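Halogenase (Chondromyces crocatus, PDB 3E1T) probably uses flavin-adenine dinucleotide to chlorinate a precursor of chondrochloren, as a variant member of the FAD-dependent halogenases. Local coordinates at residues Y288-G302 and Q341-Y355. Sequence-based numbering, arbitrary orientation.
Sequences YCNTSFWKNGMALVG and QRCFEEFERRYRREY
Phe293 is clasped between two side chains of helix 341-355. Over one face of its ring the guanidinium of Arg352 lies flat, planes 5° apart and Arg352 CZ 4.2 Å from the centroid of the Phe293 ring, a stacked cation-pi pair. Over the opposite face comes Tyr351, its ring inclined at 43°. The same guanidinium reaches out in its own plane, where Arg352 NH2 gives Asn290 O a hydrogen bond of 2.8 Å. Glu348 holds the guanidinium from the side, since Arg352 NE and NH2 both grip Glu348 OE1. Glu348 OE2 accepts a hydrogen bond from Phe293 N at 2.8 Å, from well above the carboxylate plane; an extended chain with CG anti to the backbone N (chi1 -170°) carries the carboxylate up to the loop. One acid thus ties together the loop backbone and the stacked arginine.

Next along, Trp294 turns one indole face to Phe344 CB, which sits 3.6 Å from the centroid of the five-membered ring, a CH-pi contact. At the other end Cys289 SG approaches the Tyr355 ring obliquely, 4.3 Å from its centroid.

Strand 298-300, the edge strand of the parallel sheet in the Rossmann-type FAD-binding fold, runs nearly parallel to the helix packed against it, 10.7 Å between axes. Helix 315-333 touches Phe347 and Tyr351, helix 467-477 packs on Arg352 and Tyr355, and Gly302, just past the strand, lies in the FAD pocket.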
loop_
_atom_site.group_PDB
_atom_site.type_symbol
_atom_site.label_atom_id
_atom_site.label_comp_id
_atom_site.label_asym_id
_atom_site.label_seq_id
_atom_site.Cartn_x
_atom_site.Cartn_y
_atom_site.Cartn_z
ATOM N N TYR A 288 -6.316 6.150 -5.083
ATOM C CA TYR A 288 -6.026 7.095 -6.177
ATOM C C TYR A 288 -4.853 6.612 -7.000
ATOM O O TYR A 288 -4.115 5.724 -6.582
ATOM C CB TYR A 288 -5.717 8.510 -5.635
ATOM C CG TYR A 288 -4.660 8.515 -4.564
ATOM C CD1 TYR A 288 -3.320 8.346 -4.886
ATOM C CD2 TYR A 288 -5.007 8.668 -3.214
ATOM C CE1 TYR A 288 -2.339 8.324 -3.900
ATOM C CE2 TYR A 288 -4.029 8.649 -2.218
ATOM C CZ TYR A 288 -2.697 8.466 -2.579
ATOM O OH TYR A 288 -1.720 8.428 -1.613
ATOM N N CYS A 289 -4.690 7.214 -8.169
ATOM C CA CYS A 289 -3.531 6.981 -9.009
ATOM C C CYS A 289 -3.192 8.317 -9.656
ATOM O O CYS A 289 -4.071 9.135 -9.910
ATOM C CB CYS A 289 -3.823 5.916 -10.067
ATOM S SG CYS A 289 -2.384 5.332 -11.028
ATOM N N ASN A 290 -1.906 8.541 -9.908
ATOM C CA ASN A 290 -1.467 9.743 -10.598
ATOM C C ASN A 290 -1.429 9.565 -12.110
ATOM O O ASN A 290 -1.190 8.460 -12.602
ATOM C CB ASN A 290 -0.111 10.192 -10.047
ATOM C CG ASN A 290 -0.254 11.137 -8.864
ATOM O OD1 ASN A 290 -0.196 12.350 -9.031
ATOM N ND2 ASN A 290 -0.474 10.583 -7.659
ATOM N N THR A 291 -1.674 10.649 -12.852
ATOM C CA THR A 291 -1.625 10.613 -14.327
ATOM C C THR A 291 -0.228 10.351 -14.872
ATOM O O THR A 291 -0.068 9.959 -16.036
ATOM C CB THR A 291 -2.186 11.907 -14.980
ATOM O OG1 THR A 291 -1.563 13.049 -14.386
ATOM C CG2 THR A 291 -3.700 12.003 -14.763
ATOM N N SER A 292 0.780 10.560 -14.029
ATOM C CA SER A 292 2.172 10.304 -14.396
ATOM C C SER A 292 2.972 10.006 -13.143
ATOM O O SER A 292 2.687 10.573 -12.086
ATOM C CB SER A 292 2.777 11.522 -15.108
ATOM O OG SER A 292 4.083 11.219 -15.604
ATOM N N PHE A 293 3.952 9.113 -13.266
ATOM C CA PHE A 293 4.845 8.762 -12.144
ATOM C C PHE A 293 6.249 9.369 -12.269
ATOM O O PHE A 293 7.060 9.248 -11.348
ATOM C CB PHE A 293 4.978 7.239 -11.967
ATOM C CG PHE A 293 3.679 6.527 -11.641
ATOM C CD1 PHE A 293 2.618 7.192 -11.027
ATOM C CD2 PHE A 293 3.542 5.169 -11.913
ATOM C CE1 PHE A 293 1.423 6.516 -10.719
ATOM C CE2 PHE A 293 2.350 4.497 -11.617
ATOM C CZ PHE A 293 1.299 5.176 -11.011
ATOM N N TRP A 294 6.534 10.017 -13.401
ATOM C CA TRP A 294 7.803 10.744 -13.573
ATOM C C TRP A 294 7.670 11.888 -14.591
ATOM O O TRP A 294 6.736 11.912 -15.402
ATOM C CB TRP A 294 8.915 9.786 -14.002
ATOM C CG TRP A 294 8.797 9.346 -15.416
ATOM C CD1 TRP A 294 7.909 8.442 -15.922
ATOM C CD2 TRP A 294 9.596 9.791 -16.523
ATOM N NE1 TRP A 294 8.106 8.294 -17.274
ATOM C CE2 TRP A 294 9.137 9.109 -17.669
ATOM C CE3 TRP A 294 10.664 10.687 -16.654
ATOM C CZ2 TRP A 294 9.701 9.304 -18.937
ATOM C CZ3 TRP A 294 11.230 10.875 -17.915
ATOM C CH2 TRP A 294 10.741 10.193 -19.036
ATOM N N LYS A 295 8.590 12.843 -14.560
ATOM C CA LYS A 295 8.581 13.861 -15.626
ATOM C C LYS A 295 9.940 14.062 -16.304
ATOM O O LYS A 295 10.161 13.561 -17.416
ATOM C CB LYS A 295 7.916 15.174 -15.175
ATOM C CG LYS A 295 8.570 15.867 -14.002
ATOM C CD LYS A 295 8.126 17.332 -13.889
ATOM C CE LYS A 295 8.032 18.021 -15.258
ATOM N NZ LYS A 295 8.051 19.518 -15.181
ATOM N N ASN A 296 10.838 14.785 -15.652
ATOM C CA ASN A 296 12.211 14.961 -16.118
ATOM C C ASN A 296 12.984 15.305 -14.871
ATOM O O ASN A 296 12.824 16.397 -14.320
ATOM C CB ASN A 296 12.337 16.083 -17.164
ATOM C CG ASN A 296 12.409 15.558 -18.605
ATOM O OD1 ASN A 296 12.551 14.349 -18.853
ATOM N ND2 ASN A 296 12.319 16.472 -19.561
ATOM N N GLY A 297 13.759 14.337 -14.391
ATOM C CA GLY A 297 14.497 14.470 -13.145
ATOM C C GLY A 297 13.699 14.218 -11.874
ATOM O O GLY A 297 14.248 14.308 -10.783
ATOM N N MET A 298 12.407 13.921 -11.994
ATOM C CA MET A 298 11.581 13.652 -10.813
ATOM C C MET A 298 10.768 12.382 -11.001
ATOM O O MET A 298 10.400 12.040 -12.126
ATOM C CB MET A 298 10.664 14.837 -10.490
ATOM C CG MET A 298 9.961 14.773 -9.123
ATOM S SD MET A 298 9.063 16.290 -8.856
ATOM C CE MET A 298 8.022 15.949 -7.418
ATOM N N ALA A 299 10.512 11.681 -9.899
ATOM C CA ALA A 299 9.647 10.493 -9.893
ATOM C C ALA A 299 8.819 10.428 -8.612
ATOM O O ALA A 299 9.171 11.057 -7.610
ATOM C CB ALA A 299 10.459 9.249 -10.043
ATOM N N LEU A 300 7.720 9.668 -8.648
ATOM C CA LEU A 300 6.892 9.446 -7.459
ATOM C C LEU A 300 6.931 7.962 -7.124
ATOM O O LEU A 300 6.806 7.099 -8.007
ATOM C CB LEU A 300 5.436 9.899 -7.676
ATOM C CG LEU A 300 5.124 11.251 -8.329
ATOM C CD1 LEU A 300 3.655 11.340 -8.799
ATOM C CD2 LEU A 300 5.464 12.409 -7.388
ATOM N N VAL A 301 7.121 7.660 -5.850
ATOM C CA VAL A 301 7.101 6.254 -5.412
ATOM C C VAL A 301 6.152 6.105 -4.242
ATOM O O VAL A 301 5.916 7.065 -3.494
ATOM C CB VAL A 301 8.520 5.691 -5.040
ATOM C CG1 VAL A 301 9.487 5.755 -6.211
ATOM C CG2 VAL A 301 9.086 6.398 -3.877
ATOM N N GLY A 302 5.599 4.904 -4.092
ATOM C CA GLY A 302 4.761 4.587 -2.953
ATOM C C GLY A 302 3.456 5.350 -2.963
ATOM O O GLY A 302 2.909 5.615 -4.025
ATOM N N GLN A 341 14.590 8.301 -20.522
ATOM C CA GLN A 341 13.270 7.932 -21.014
ATOM C C GLN A 341 13.023 6.424 -20.977
ATOM O O GLN A 341 11.988 5.994 -20.478
ATOM C CB GLN A 341 13.000 8.489 -22.408
ATOM C CG GLN A 341 11.536 8.398 -22.796
ATOM C CD GLN A 341 11.133 9.442 -23.803
ATOM O OE1 GLN A 341 11.331 9.267 -25.004
ATOM N NE2 GLN A 341 10.549 10.538 -23.320
ATOM N N ARG A 342 13.965 5.628 -21.492
ATOM C CA ARG A 342 13.809 4.169 -21.499
ATOM C C ARG A 342 13.668 3.606 -20.088
ATOM O O ARG A 342 12.813 2.753 -19.843
ATOM C CB ARG A 342 14.948 3.460 -22.252
ATOM C CG ARG A 342 14.833 1.937 -22.215
ATOM C CD ARG A 342 15.676 1.220 -23.269
ATOM N NE ARG A 342 15.116 -0.101 -23.572
ATOM C CZ ARG A 342 15.718 -1.054 -24.286
ATOM N NH1 ARG A 342 16.932 -0.864 -24.802
ATOM N NH2 ARG A 342 15.097 -2.214 -24.481
ATOM N N CYS A 343 14.486 4.102 -19.165
ATOM C CA CYS A 343 14.502 3.584 -17.800
ATOM C C CYS A 343 13.291 4.001 -16.945
ATOM O O CYS A 343 12.764 3.191 -16.174
ATOM C CB CYS A 343 15.821 3.936 -17.113
ATOM S SG CYS A 343 17.184 2.896 -17.695
ATOM N N PHE A 344 12.852 5.250 -17.082
ATOM C CA PHE A 344 11.714 5.723 -16.300
ATOM C C PHE A 344 10.371 5.322 -16.928
ATOM O O PHE A 344 9.373 5.174 -16.222
ATOM C CB PHE A 344 11.817 7.219 -16.024
ATOM C CG PHE A 344 12.835 7.567 -14.962
ATOM C CD1 PHE A 344 12.448 7.708 -13.635
ATOM C CD2 PHE A 344 14.181 7.733 -15.293
ATOM C CE1 PHE A 344 13.381 8.030 -12.641
ATOM C CE2 PHE A 344 15.128 8.049 -14.317
ATOM C CZ PHE A 344 14.727 8.206 -12.980
ATOM N N GLU A 345 10.357 5.110 -18.241
ATOM C CA GLU A 345 9.198 4.522 -18.904
ATOM C C GLU A 345 9.000 3.075 -18.456
ATOM O O GLU A 345 7.869 2.633 -18.272
ATOM C CB GLU A 345 9.333 4.586 -20.422
ATOM C CG GLU A 345 8.940 5.922 -21.019
ATOM C CD GLU A 345 9.087 5.947 -22.533
ATOM O OE1 GLU A 345 9.975 5.223 -23.067
ATOM O OE2 GLU A 345 8.314 6.696 -23.188
ATOM N N GLU A 346 10.104 2.356 -18.265
ATOM C CA GLU A 346 10.064 0.985 -17.759
ATOM C C GLU A 346 9.564 0.920 -16.320
ATOM O O GLU A 346 8.774 0.046 -15.963
ATOM C CB GLU A 346 11.442 0.328 -17.867
ATOM C CG GLU A 346 11.443 -1.188 -17.606
ATOM C CD GLU A 346 10.703 -1.993 -18.679
ATOM O OE1 GLU A 346 10.088 -1.399 -19.601
ATOM O OE2 GLU A 346 10.725 -3.236 -18.594
ATOM N N PHE A 347 10.058 1.838 -15.495
ATOM C CA PHE A 347 9.595 2.004 -14.142
ATOM C C PHE A 347 8.056 2.169 -14.063
ATOM O O PHE A 347 7.396 1.412 -13.362
ATOM C CB PHE A 347 10.305 3.217 -13.530
ATOM C CG PHE A 347 9.504 3.934 -12.477
ATOM C CD1 PHE A 347 9.032 3.263 -11.358
ATOM C CD2 PHE A 347 9.241 5.286 -12.602
ATOM C CE1 PHE A 347 8.318 3.927 -10.379
ATOM C CE2 PHE A 347 8.524 5.957 -11.639
ATOM C CZ PHE A 347 8.059 5.269 -10.509
ATOM N N GLU A 348 7.508 3.160 -14.771
ATOM C CA GLU A 348 6.065 3.410 -14.776
ATOM C C GLU A 348 5.258 2.214 -15.309
ATOM O O GLU A 348 4.225 1.844 -14.736
ATOM C CB GLU A 348 5.726 4.697 -15.537
ATOM C CG GLU A 348 4.256 5.126 -15.353
ATOM C CD GLU A 348 3.985 6.586 -15.609
ATOM O OE1 GLU A 348 2.861 6.897 -16.072
ATOM O OE2 GLU A 348 4.854 7.433 -15.300
ATOM N N ARG A 349 5.754 1.591 -16.375
ATOM C CA ARG A 349 5.090 0.447 -16.980
ATOM C C ARG A 349 4.956 -0.703 -15.976
ATOM O O ARG A 349 3.868 -1.202 -15.757
ATOM C CB ARG A 349 5.861 -0.009 -18.224
ATOM C CG ARG A 349 5.143 -1.059 -19.045
ATOM C CD ARG A 349 6.059 -1.622 -20.152
ATOM N NE ARG A 349 7.178 -2.396 -19.606
ATOM C CZ ARG A 349 7.131 -3.704 -19.333
ATOM N NH1 ARG A 349 6.012 -4.400 -19.540
ATOM N NH2 ARG A 349 8.203 -4.315 -18.847
ATOM N N ARG A 350 6.069 -1.089 -15.359
ATOM C CA ARG A 350 6.114 -2.136 -14.340
ATOM C C ARG A 350 5.261 -1.819 -13.105
ATOM O O ARG A 350 4.571 -2.693 -12.577
ATOM C CB ARG A 350 7.556 -2.341 -13.895
ATOM C CG ARG A 350 8.207 -3.645 -14.278
ATOM C CD ARG A 350 8.739 -3.626 -15.675
ATOM N NE ARG A 350 9.995 -4.365 -15.754
ATOM C CZ ARG A 350 10.109 -5.678 -15.924
ATOM N NH1 ARG A 350 9.033 -6.459 -16.045
ATOM N NH2 ARG A 350 11.315 -6.212 -15.979
ATOM N N TYR A 351 5.345 -0.575 -12.639
ATOM C CA TYR A 351 4.615 -0.115 -11.457
ATOM C C TYR A 351 3.093 -0.157 -11.699
ATOM O O TYR A 351 2.338 -0.647 -10.852
ATOM C CB TYR A 351 5.086 1.300 -11.096
ATOM C CG TYR A 351 4.669 1.873 -9.725
ATOM C CD1 TYR A 351 4.014 1.107 -8.757
ATOM C CD2 TYR A 351 4.987 3.188 -9.402
ATOM C CE1 TYR A 351 3.662 1.654 -7.510
ATOM C CE2 TYR A 351 4.631 3.753 -8.166
ATOM C CZ TYR A 351 3.983 2.978 -7.223
ATOM O OH TYR A 351 3.659 3.543 -6.006
ATOM N N ARG A 352 2.657 0.371 -12.836
ATOM C CA ARG A 352 1.245 0.368 -13.218
ATOM C C ARG A 352 0.728 -1.073 -13.383
ATOM O O ARG A 352 -0.434 -1.357 -13.094
ATOM C CB ARG A 352 1.029 1.148 -14.521
ATOM C CG ARG A 352 1.104 2.656 -14.362
ATOM C CD ARG A 352 0.698 3.445 -15.624
ATOM N NE ARG A 352 0.818 4.874 -15.341
ATOM C CZ ARG A 352 -0.073 5.594 -14.659
ATOM N NH1 ARG A 352 -1.207 5.044 -14.234
ATOM N NH2 ARG A 352 0.159 6.881 -14.418
ATOM N N ARG A 353 1.598 -1.971 -13.842
ATOM C CA ARG A 353 1.233 -3.378 -13.997
ATOM C C ARG A 353 0.924 -4.014 -12.650
ATOM O O ARG A 353 -0.097 -4.693 -12.518
ATOM C CB ARG A 353 2.319 -4.165 -14.730
ATOM C CG ARG A 353 2.290 -3.926 -16.207
ATOM C CD ARG A 353 3.570 -4.353 -16.912
ATOM N NE ARG A 353 3.648 -5.793 -17.148
ATOM C CZ ARG A 353 2.979 -6.452 -18.094
ATOM N NH1 ARG A 353 2.135 -5.821 -18.900
ATOM N NH2 ARG A 353 3.138 -7.759 -18.228
ATOM N N GLU A 354 1.786 -3.781 -11.656
ATOM C CA GLU A 354 1.592 -4.363 -10.335
ATOM C C GLU A 354 0.419 -3.703 -9.582
ATOM O O GLU A 354 -0.369 -4.396 -8.928
ATOM C CB GLU A 354 2.887 -4.305 -9.515
ATOM C CG GLU A 354 2.820 -5.005 -8.146
ATOM C CD GLU A 354 2.808 -6.557 -8.211
ATOM O OE1 GLU A 354 2.875 -7.163 -9.311
ATOM O OE2 GLU A 354 2.736 -7.169 -7.130
ATOM N N TYR A 355 0.321 -2.377 -9.679
ATOM C CA TYR A 355 -0.810 -1.622 -9.125
ATOM C C TYR A 355 -2.138 -2.077 -9.754
ATOM O O TYR A 355 -3.128 -2.278 -9.037
ATOM C CB TYR A 355 -0.602 -0.112 -9.324
ATOM C CG TYR A 355 -1.837 0.745 -9.144
ATOM C CD1 TYR A 355 -2.243 1.176 -7.873
ATOM C CD2 TYR A 355 -2.590 1.152 -10.250
ATOM C CE1 TYR A 355 -3.389 1.982 -7.716
ATOM C CE2 TYR A 355 -3.735 1.947 -10.100
ATOM C CZ TYR A 355 -4.121 2.347 -8.839
ATOM O OH TYR A 355 -5.229 3.136 -8.712
HETATM O O HOH W 1 -6.655 3.319 -6.522
HETATM O O HOH W 2 1.977 8.517 -17.657
#